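Side-chain contacts in glycogen synthase (Cyanobacterium sp. CLg1, PDB 6GNF), which belongs to the bacterial glycogen (starch) synthases, two-domain glycosyltransferases with Rossmann-like halves, and here holds adenosine-5'-diphosphate and a glycan: residues A[325-330]-A[513-518]; A[439-444]-A[521-526]; A[448-453]-A[460-465]. All blocks are in the same frame, centred on the assembly; numbering follows the deposited sequence. Where two conformers were deposited one is given.

How the interactions relate
The three contacts lie on the same side of the chain's centre and form a connected network. Interactions 2 and 3 are closest, with centres about 11 Å apart: helix 439-445 is followed in chain order by strand 449-452, Ala443 O lies 2.8 Å from Thr448 N and Gln440 NE2 3.0 Å from Thr461 OG1, both probable hydrogen bonds. Interaction 1 joins through helix 509-520, where Met514 SD packs 3.8 Å from Ile449 CG2 of interaction 3 and Cys518 CB lies 3.5 Å from Met444 O of interaction 2. Only interaction 2 includes residues of the ADP pocket, Asn439 and Tyr442; the Val452 side chain of interaction 3 is about 10 Å from the nucleotide.

Interaction 1: residues A[325-330]-A[513-518]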
loop_
_atom_site.group_PDB
_atom_site.type_symbol
_atom_site.label_atom_id
_atom_site.label_comp_id
_atom_site.label_asym_id
_atom_site.label_seq_id
_atom_site.Cartn_x
_atom_site.Cartn_y
_atom_site.Cartn_z
ATOM N N ARG A 325 -25.417 12.407 -13.090
ATOM C CA ARG A 325 -26.458 13.339 -13.519
ATOM C C ARG A 325 -26.489 14.620 -12.685
ATOM O O ARG A 325 -26.704 15.699 -13.232
ATOM C CB ARG A 325 -27.840 12.681 -13.478
ATOM C CG ARG A 325 -28.010 11.519 -14.447
ATOM C CD ARG A 325 -29.480 11.171 -14.661
ATOM N NE ARG A 325 -30.260 11.179 -13.417
ATOM C CZ ARG A 325 -30.211 10.238 -12.468
ATOM N NH1 ARG A 325 -29.408 9.183 -12.588
ATOM N NH2 ARG A 325 -30.974 10.357 -11.381
ATOM N N THR A 326 -26.269 14.505 -11.375
ATOM C CA THR A 326 -26.404 15.659 -10.478
ATOM C C THR A 326 -25.062 16.244 -10.044
ATOM O O THR A 326 -24.983 16.950 -9.040
ATOM C CB THR A 326 -27.222 15.299 -9.223
ATOM O OG1 THR A 326 -26.496 14.360 -8.423
ATOM C CG2 THR A 326 -28.567 14.705 -9.617
ATOM N N ILE A 327 -24.003 15.910 -10.772
ATOM C CA ILE A 327 -22.658 16.360 -10.424
ATOM C C ILE A 327 -22.525 17.889 -10.376
ATOM O O ILE A 327 -21.801 18.424 -9.537
ATOM C CB ILE A 327 -21.604 15.776 -11.391
ATOM C CG1 ILE A 327 -20.191 16.083 -10.889
ATOM C CG2 ILE A 327 -21.799 16.318 -12.810
ATOM C CD1 ILE A 327 -19.091 15.377 -11.654
ATOM N N ASN A 328 -23.213 18.593 -11.266
ATOM C CA ASN A 328 -23.128 20.053 -11.294
ATOM C C ASN A 328 -23.669 20.719 -10.026
ATOM O O ASN A 328 -23.177 21.774 -9.623
ATOM C CB ASN A 328 -23.852 20.617 -12.518
ATOM C CG ASN A 328 -23.110 20.353 -13.818
ATOM O OD1 ASN A 328 -21.909 20.081 -13.836
ATOM N ND2 ASN A 328 -23.830 20.457 -14.925
ATOM N N SER A 329 -24.685 20.114 -9.411
ATOM C CA SER A 329 -25.221 20.595 -8.134
ATOM C C SER A 329 -24.348 20.136 -6.954
ATOM O O SER A 329 -23.614 20.923 -6.357
ATOM C CB SER A 329 -26.661 20.102 -7.932
ATOM O OG SER A 329 -27.437 20.276 -9.099
ATOM N N GLY A 330 -24.369 18.839 -6.673
ATOM C CA GLY A 330 -23.782 18.295 -5.451
ATOM C C GLY A 330 -22.286 18.516 -5.300
ATOM O O GLY A 330 -21.794 18.736 -4.193
ATOM N N LYS A 513 -16.865 16.703 -19.718
ATOM C CA LYS A 513 -16.873 15.363 -20.291
ATOM C C LYS A 513 -15.895 14.440 -19.564
ATOM O O LYS A 513 -16.219 13.282 -19.304
ATOM C CB LYS A 513 -16.528 15.406 -21.779
ATOM C CG LYS A 513 -16.732 14.079 -22.500
ATOM C CD LYS A 513 -16.174 14.125 -23.914
ATOM C CE LYS A 513 -16.616 12.921 -24.732
ATOM N NZ LYS A 513 -16.195 11.633 -24.118
ATOM N N MET A 514 -14.714 14.964 -19.234
ATOM C CA MET A 514 -13.684 14.181 -18.549
ATOM C C MET A 514 -14.168 13.689 -17.180
ATOM O O MET A 514 -13.844 12.569 -16.764
ATOM C CB MET A 514 -12.384 14.987 -18.409
ATOM C CG MET A 514 -11.187 14.159 -17.959
ATOM S SD MET A 514 -9.590 15.004 -18.058
ATOM C CE MET A 514 -9.190 14.823 -19.791
ATOM N N ARG A 515 -14.929 14.519 -16.476
ATOM C CA ARG A 515 -15.495 14.122 -15.187
ATOM C C ARG A 515 -16.488 12.980 -15.331
ATOM O O ARG A 515 -16.498 12.069 -14.525
ATOM C CB ARG A 515 -16.190 15.303 -14.516
ATOM C CG ARG A 515 -15.259 16.451 -14.170
ATOM C CD ARG A 515 -15.933 17.443 -13.242
ATOM N NE ARG A 515 -17.241 17.865 -13.737
ATOM C CZ ARG A 515 -18.031 18.722 -13.101
ATOM N NH1 ARG A 515 -19.209 19.054 -13.616
ATOM N NH2 ARG A 515 -17.649 19.260 -11.949
ATOM N N LEU A 516 -17.363 13.078 -16.327
ATOM C CA LEU A 516 -18.344 12.031 -16.586
ATOM C C LEU A 516 -17.653 10.740 -16.986
ATOM O O LEU A 516 -18.048 9.667 -16.528
ATOM C CB LEU A 516 -19.349 12.471 -17.662
ATOM C CG LEU A 516 -20.644 13.154 -17.189
ATOM C CD1 LEU A 516 -20.448 14.022 -15.951
ATOM C CD2 LEU A 516 -21.257 13.974 -18.317
ATOM N N ASP A 517 -16.602 10.852 -17.801
ATOM C CA ASP A 517 -15.817 9.686 -18.224
ATOM C C ASP A 517 -15.124 9.037 -17.029
ATOM O O ASP A 517 -15.067 7.810 -16.929
ATOM C CB ASP A 517 -14.770 10.069 -19.281
ATOM C CG ASP A 517 -15.388 10.408 -20.631
ATOM O OD1 ASP A 517 -16.630 10.495 -20.696
ATOM O OD2 ASP A 517 -14.642 10.605 -21.618
ATOM N N CYS A 518 -14.619 9.869 -16.120
ATOM C CA CYS A 518 -14.032 9.388 -14.885
ATOM C C CYS A 518 -15.062 8.635 -14.054
ATOM O O CYS A 518 -14.769 7.554 -13.559
ATOM C CB CYS A 518 -13.454 10.542 -14.059
ATOM S SG CYS A 518 -11.828 11.116 -14.608
#
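Ile327, in the first turn of helix 327-341, faces Leu516 of helix 509-520 with their CA atoms 8.7 Å apart, the closest CA pair between 325-330 and 513-518. The gap is filled mainly by Ile327 and Arg515, both buried. With CG1 anti to the backbone N (chi1 -171°), the isoleucine extends CD1 over the centre of one face of the Arg515 guanidinium, 3.7 Å above its plane and equally far from Arg515 NE. The arginine chain bends at chi3 (-51°), which swings its head back beneath this methyl. At the guanidinium edge, in its plane, Arg515 NH1 gives a hydrogen bond to Asn328 OD1; it spans 2.9 Å but is weak because the N-H points well off the oxygen (121°). The Asn328 amide and the guanidinium are not coplanar, their planes being tilted moderately against each other. Ile327 thus lies over a face and Asn328 at the rim of the same flat group. The second branch of the isoleucine, CG2, meets Leu516 CD1 at 4.1 Å on a more exposed flank. Met519 also touches Ile327, while Ile449 of strand 449-452 lies against Arg515. The contact is a helix-to-helix packing in the C-terminal Rossmann-like domain of the GT-B fold, where helix 509-520 is sandwiched between the start of helix 327-341 and the parallel sheet.

Interaction 2: residues A[439-444]-A[521-526]; sequences NQLYAM and NDVSWK. With ADP (adenosine-5'-diphosphate), chain F.
Leu441 and Val523 make the main apolar contact, Leu441 CD2 lying 4.0 Å from Val523 CG1. Met444, one turn further along the helix, brings its CE to the same valine methyl at a looser 4.4 Å. The other valine branch, CG2, faces the backbone carbonyl of Leu441, so the side chain rests on both the leucine tip and the helix backbone. The polar link is sulfur-based: Asn521 ND2 gives a weak hydrogen bond to Met444 SD (3.5 Å, 143° at the hydrogen). A bend at chi3 (-74°) in the methionine keeps CE beside this amide as well. In the GT-B fold the chain here crosses from the C-terminal domain back to the N-terminal one, and 521-526 belongs to that crossover: Val523 bonds through its backbone to Thr305, and Trp525 packs on helix 39-54. Inside the loop, Asp522 OD1 closes an Asx turn by accepting from Ser524 N, which comes in from above the carboxylate plane (54° out of it). Ser524 OG reaches the same oxygen from the syn side at 2.9 Å, and itself receives a weak capping bond from Lys526 N. Of the two segments, it is the helix that meets the nucleotide. Asn439 OD1 accepts a weak hydrogen bond from ADP O2' at 3.0 Å, its amide held through ND2 by Ile356 O, while ADP O3' sits at the edge of the Tyr442 ring, 3.3 Å from CE2.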
loop_
_atom_site.group_PDB
_atom_site.type_symbol
_atom_site.label_atom_id
_atom_site.label_comp_id
_atom_site.label_asym_id
_atom_site.label_seq_id
_atom_site.Cartn_x
_atom_site.Cartn_y
_atom_site.Cartn_z
ATOM N N ASN A 439 -5.563 6.750 -4.386
ATOM C CA ASN A 439 -6.225 8.044 -4.465
ATOM C C ASN A 439 -6.879 8.328 -5.790
ATOM O O ASN A 439 -8.001 8.817 -5.816
ATOM C CB ASN A 439 -5.238 9.170 -4.205
ATOM C CG ASN A 439 -4.983 9.396 -2.740
ATOM O OD1 ASN A 439 -5.326 8.568 -1.886
ATOM N ND2 ASN A 439 -4.347 10.515 -2.439
ATOM N N GLN A 440 -6.172 8.034 -6.875
ATOM C CA GLN A 440 -6.654 8.381 -8.208
ATOM C C GLN A 440 -7.901 7.578 -8.584
ATOM O O GLN A 440 -8.755 8.078 -9.313
ATOM C CB GLN A 440 -5.546 8.230 -9.261
ATOM C CG GLN A 440 -5.241 6.807 -9.715
ATOM C CD GLN A 440 -4.276 6.062 -8.806
ATOM O OE1 GLN A 440 -4.021 6.460 -7.660
ATOM N NE2 GLN A 440 -3.698 5.000 -9.334
ATOM N N LEU A 441 -8.020 6.369 -8.045
ATOM C CA LEU A 441 -9.189 5.528 -8.296
ATOM C C LEU A 441 -10.399 6.107 -7.581
ATOM O O LEU A 441 -11.463 6.296 -8.181
ATOM C CB LEU A 441 -8.943 4.099 -7.825
ATOM C CG LEU A 441 -7.696 3.381 -8.351
ATOM C CD1 LEU A 441 -7.681 1.939 -7.864
ATOM C CD2 LEU A 441 -7.620 3.429 -9.866
ATOM N N TYR A 442 -10.225 6.432 -6.304
ATOM C CA TYR A 442 -11.272 7.099 -5.546
ATOM C C TYR A 442 -11.689 8.379 -6.252
ATOM O O TYR A 442 -12.880 8.630 -6.460
ATOM C CB TYR A 442 -10.795 7.436 -4.134
ATOM C CG TYR A 442 -10.561 6.257 -3.216
ATOM C CD1 TYR A 442 -11.252 5.065 -3.372
ATOM C CD2 TYR A 442 -9.667 6.357 -2.157
ATOM C CE1 TYR A 442 -11.045 3.998 -2.517
ATOM C CE2 TYR A 442 -9.459 5.296 -1.295
ATOM C CZ TYR A 442 -10.151 4.119 -1.482
ATOM O OH TYR A 442 -9.929 3.063 -0.631
ATOM N N ALA A 443 -10.707 9.197 -6.609
ATOM C CA ALA A 443 -10.969 10.486 -7.227
ATOM C C ALA A 443 -11.858 10.344 -8.457
ATOM O O ALA A 443 -12.821 11.088 -8.622
ATOM C CB ALA A 443 -9.661 11.165 -7.597
ATOM N N MET A 444 -11.529 9.401 -9.329
ATOM C CA MET A 444 -12.292 9.204 -10.552
ATOM C C MET A 444 -13.745 8.825 -10.279
ATOM O O MET A 444 -14.639 9.275 -10.982
ATOM C CB MET A 444 -11.609 8.186 -11.469
ATOM C CG MET A 444 -10.346 8.742 -12.115
ATOM S SD MET A 444 -9.570 7.675 -13.340
ATOM C CE MET A 444 -8.843 6.419 -12.299
ATOM N N ASN A 521 -15.835 5.234 -15.299
ATOM C CA ASN A 521 -14.688 4.329 -15.265
ATOM C C ASN A 521 -14.813 3.292 -14.158
ATOM O O ASN A 521 -14.847 3.640 -12.979
ATOM C CB ASN A 521 -13.404 5.136 -15.068
ATOM C CG ASN A 521 -12.152 4.302 -15.228
ATOM O OD1 ASN A 521 -12.173 3.257 -15.869
ATOM N ND2 ASN A 521 -11.043 4.773 -14.653
ATOM N N ASP A 522 -14.868 2.020 -14.537
ATOM C CA ASP A 522 -15.023 0.935 -13.571
ATOM C C ASP A 522 -13.666 0.574 -12.958
ATOM O O ASP A 522 -12.772 0.089 -13.641
ATOM C CB ASP A 522 -15.658 -0.282 -14.246
ATOM C CG ASP A 522 -15.796 -1.473 -13.314
ATOM O OD1 ASP A 522 -15.946 -1.296 -12.079
ATOM O OD2 ASP A 522 -15.752 -2.609 -13.836
ATOM N N VAL A 523 -13.521 0.852 -11.668
ATOM C CA VAL A 523 -12.283 0.592 -10.939
ATOM C C VAL A 523 -12.514 -0.399 -9.784
ATOM O O VAL A 523 -11.786 -0.387 -8.795
ATOM C CB VAL A 523 -11.656 1.907 -10.411
ATOM C CG1 VAL A 523 -11.147 2.749 -11.564
ATOM C CG2 VAL A 523 -12.643 2.714 -9.579
ATOM N N SER A 524 -13.563 -1.214 -9.894
ATOM C CA SER A 524 -13.864 -2.215 -8.871
ATOM C C SER A 524 -12.898 -3.387 -8.974
ATOM O O SER A 524 -12.080 -3.454 -9.907
ATOM C CB SER A 524 -15.288 -2.723 -9.020
ATOM O OG SER A 524 -15.413 -3.486 -10.205
ATOM N N TRP A 525 -12.997 -4.309 -8.012
ATOM C CA TRP A 525 -12.146 -5.496 -7.985
ATOM C C TRP A 525 -12.554 -6.588 -8.980
ATOM O O TRP A 525 -11.831 -7.556 -9.163
ATOM C CB TRP A 525 -12.087 -6.065 -6.567
ATOM C CG TRP A 525 -11.088 -5.374 -5.734
ATOM C CD1 TRP A 525 -11.327 -4.509 -4.711
ATOM C CD2 TRP A 525 -9.668 -5.452 -5.872
ATOM N NE1 TRP A 525 -10.138 -4.051 -4.191
ATOM C CE2 TRP A 525 -9.105 -4.616 -4.885
ATOM C CE3 TRP A 525 -8.818 -6.154 -6.728
ATOM C CZ2 TRP A 525 -7.733 -4.456 -4.734
ATOM C CZ3 TRP A 525 -7.448 -6.002 -6.573
ATOM C CH2 TRP A 525 -6.919 -5.156 -5.584
ATOM N N LYS A 526 -13.706 -6.429 -9.616
ATOM C CA LYS A 526 -14.291 -7.450 -10.490
ATOM C C LYS A 526 -13.318 -7.994 -11.547
ATOM O O LYS A 526 -13.008 -9.186 -11.549
ATOM C CB LYS A 526 -15.548 -6.873 -11.144
ATOM C CG LYS A 526 -16.570 -7.876 -11.650
ATOM C CD LYS A 526 -17.978 -7.272 -11.581
ATOM C CE LYS A 526 -18.747 -7.395 -12.887
ATOM N NZ LYS A 526 -18.958 -8.810 -13.299
HETATM P PB ADP F . 0.308 4.258 -0.098
HETATM O O1B ADP F . 1.562 4.238 -0.933
HETATM O O2B ADP F . -0.341 2.908 0.040
HETATM O O3B ADP F . 0.446 5.045 1.177
HETATM P PA ADP F . -2.061 4.588 -1.708
HETATM O O1A ADP F . -1.864 3.223 -2.354
HETATM O O2A ADP F . -2.619 5.757 -2.509
HETATM O O3A ADP F . -0.692 5.124 -1.024
HETATM O "O5'" ADP F . -2.997 4.406 -0.403
HETATM C "C5'" ADP F . -2.987 5.359 0.666
HETATM C "C4'" ADP F . -4.392 5.412 1.255
HETATM O "O4'" ADP F . -4.428 6.101 2.506
HETATM C "C3'" ADP F . -5.328 6.158 0.327
HETATM O "O3'" ADP F . -6.559 5.429 0.271
HETATM C "C2'" ADP F . -5.487 7.523 0.958
HETATM O "O2'" ADP F . -6.810 7.990 0.715
HETATM C "C1'" ADP F . -5.224 7.284 2.435
HETATM N N9 ADP F . -4.493 8.357 3.163
HETATM C C8 ADP F . -3.179 8.651 3.064
HETATM N N7 ADP F . -2.836 9.668 3.902
HETATM C C5 ADP F . -3.947 10.030 4.567
HETATM C C6 ADP F . -4.308 11.027 5.595
HETATM N N6 ADP F . -3.388 11.871 6.101
HETATM N N1 ADP F . -5.590 11.076 6.015
HETATM C C2 ADP F . -6.535 10.255 5.530
HETATM N N3 ADP F . -6.273 9.323 4.595
HETATM C C4 ADP F . -5.029 9.159 4.084
#

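Interaction 3: residues A[448-453]-A[460-465]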
loop_
_atom_site.group_PDB
_atom_site.type_symbol
_atom_site.label_atom_id
_atom_site.label_comp_id
_atom_site.label_asym_id
_atom_site.label_seq_id
_atom_site.Cartn_x
_atom_site.Cartn_y
_atom_site.Cartn_z
ATOM N N THR A 448 -13.496 13.514 -9.934
ATOM C CA THR A 448 -12.357 14.373 -9.654
ATOM C C THR A 448 -11.197 13.880 -10.512
ATOM O O THR A 448 -10.851 12.702 -10.482
ATOM C CB THR A 448 -12.009 14.336 -8.148
ATOM O OG1 THR A 448 -13.106 14.874 -7.395
ATOM C CG2 THR A 448 -10.759 15.146 -7.840
ATOM N N ILE A 449 -10.589 14.798 -11.254
ATOM C CA ILE A 449 -9.663 14.446 -12.323
ATOM C C ILE A 449 -8.226 14.303 -11.819
ATOM O O ILE A 449 -7.668 15.263 -11.278
ATOM C CB ILE A 449 -9.708 15.507 -13.436
ATOM C CG1 ILE A 449 -11.075 15.467 -14.126
ATOM C CG2 ILE A 449 -8.593 15.279 -14.445
ATOM C CD1 ILE A 449 -11.385 16.683 -14.973
ATOM N N PRO A 450 -7.608 13.122 -12.024
ATOM C CA PRO A 450 -6.220 12.953 -11.595
ATOM C C PRO A 450 -5.202 13.741 -12.425
ATOM O O PRO A 450 -5.295 13.787 -13.653
ATOM C CB PRO A 450 -5.970 11.443 -11.761
ATOM C CG PRO A 450 -7.321 10.822 -11.836
ATOM C CD PRO A 450 -8.193 11.849 -12.482
ATOM N N VAL A 451 -4.246 14.352 -11.728
ATOM C CA VAL A 451 -3.072 14.952 -12.340
ATOM C C VAL A 451 -1.888 14.306 -11.633
ATOM O O VAL A 451 -1.603 14.618 -10.480
ATOM C CB VAL A 451 -3.053 16.488 -12.177
ATOM C CG1 VAL A 451 -1.854 17.103 -12.877
ATOM C CG2 VAL A 451 -4.340 17.094 -12.696
ATOM N N VAL A 452 -1.208 13.406 -12.338
ATOM C CA VAL A 452 -0.324 12.441 -11.708
ATOM C C VAL A 452 1.053 12.369 -12.361
ATOM O O VAL A 452 1.234 12.745 -13.512
ATOM C CB VAL A 452 -0.966 11.034 -11.727
ATOM C CG1 VAL A 452 -2.313 11.067 -11.022
ATOM C CG2 VAL A 452 -1.140 10.517 -13.147
ATOM N N ALA A 453 2.026 11.895 -11.593
ATOM C CA ALA A 453 3.355 11.629 -12.122
ATOM C C ALA A 453 3.310 10.429 -13.071
ATOM O O ALA A 453 2.550 9.487 -12.845
ATOM C CB ALA A 453 4.335 11.358 -10.993
ATOM N N ASP A 460 -0.881 3.372 -15.921
ATOM C CA ASP A 460 -1.927 2.405 -16.252
ATOM C C ASP A 460 -3.332 2.914 -15.953
ATOM O O ASP A 460 -4.257 2.625 -16.701
ATOM C CB ASP A 460 -1.715 1.086 -15.483
ATOM C CG ASP A 460 -0.579 0.258 -16.030
ATOM O OD1 ASP A 460 -0.483 0.099 -17.262
ATOM O OD2 ASP A 460 0.225 -0.249 -15.229
ATOM N N THR A 461 -3.490 3.629 -14.844
ATOM C CA THR A 461 -4.813 3.993 -14.338
ATOM C C THR A 461 -5.333 5.347 -14.814
ATOM O O THR A 461 -6.526 5.620 -14.722
ATOM C CB THR A 461 -4.826 3.988 -12.797
ATOM O OG1 THR A 461 -3.746 4.802 -12.301
ATOM C CG2 THR A 461 -4.677 2.569 -12.286
ATOM N N VAL A 462 -4.439 6.195 -15.312
ATOM C CA VAL A 462 -4.812 7.535 -15.784
ATOM C C VAL A 462 -4.348 7.744 -17.233
ATOM O O VAL A 462 -3.384 8.469 -17.493
ATOM C CB VAL A 462 -4.221 8.639 -14.877
ATOM C CG1 VAL A 462 -4.787 10.011 -15.243
ATOM C CG2 VAL A 462 -4.503 8.338 -13.417
ATOM N N PRO A 463 -5.021 7.082 -18.189
ATOM C CA PRO A 463 -4.808 7.412 -19.594
ATOM C C PRO A 463 -5.396 8.789 -19.930
ATOM O O PRO A 463 -6.079 9.384 -19.092
ATOM C CB PRO A 463 -5.555 6.296 -20.330
ATOM C CG PRO A 463 -6.606 5.858 -19.375
ATOM C CD PRO A 463 -5.942 5.943 -18.034
ATOM N N PRO A 464 -5.147 9.296 -21.151
ATOM C CA PRO A 464 -5.539 10.671 -21.502
ATOM C C PRO A 464 -7.036 11.032 -21.418
ATOM O O PRO A 464 -7.362 12.216 -21.301
ATOM C CB PRO A 464 -5.037 10.822 -22.949
ATOM C CG PRO A 464 -3.962 9.803 -23.093
ATOM C CD PRO A 464 -4.388 8.649 -22.239
ATOM N N GLN A 465 -7.923 10.037 -21.502
ATOM C CA GLN A 465 -9.369 10.281 -21.395
ATOM C C GLN A 465 -9.772 10.676 -19.983
ATOM O O GLN A 465 -10.744 11.387 -19.796
ATOM C CB GLN A 465 -10.196 9.055 -21.774
ATOM C CG GLN A 465 -9.770 7.762 -21.121
ATOM C CD GLN A 465 -8.972 6.877 -22.045
ATOM O OE1 GLN A 465 -7.997 7.294 -22.663
ATOM N NE2 GLN A 465 -9.362 5.620 -22.095
#
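In the beta-alpha-beta unit formed by strand 449-452, helix 457-461 and strand 468-469 of the C-terminal Rossmann-like domain, Val462 packs on Pro450 and Val452. The valine is the first residue to leave helical conformation after the short helix, and its side chain points back at the face of strand 449-452. Pro450 and Val462 are nearest neighbours across the two segments, their CA atoms 7.0 Å apart. Strand alternation puts Pro450 and Val452 on this face, whereas Val451 points away to the other.

All three touching side chains are buried and the contact is wholly apolar, with no hydrogen bond between 448-453 and 460-465. Both methyls of Val462 bear on the proline: its CG2 lies 3.8 Å from Pro450 CB, and CG1 comes almost as near to the same carbon. Pro450 thus meets the valine mainly through the CB edge of its ring, with CG farther off. Val452 meets Val462 tip to tip, its CG2 standing 4.0 Å from Val462 CB and equally close to Val462 CG2. The latter methyl therefore touches both the proline ring and the Val452 branch.

The proline is also packed by Gln440 and Met444 of helix 439-445, and its backbone is hydrogen-bonded to Phe468 of the neighbouring edge strand. Thr461, just ahead of the valine, bonds through OG1 to Gly457 O within its own helix, and its side chain packs on Leu441 of helix 439-445. In Val462 the CG1 branch stands anti to the backbone N (chi1 -171°), a setting that lays this methyl over the strand backbone, 4.1 Å from Pro450 O.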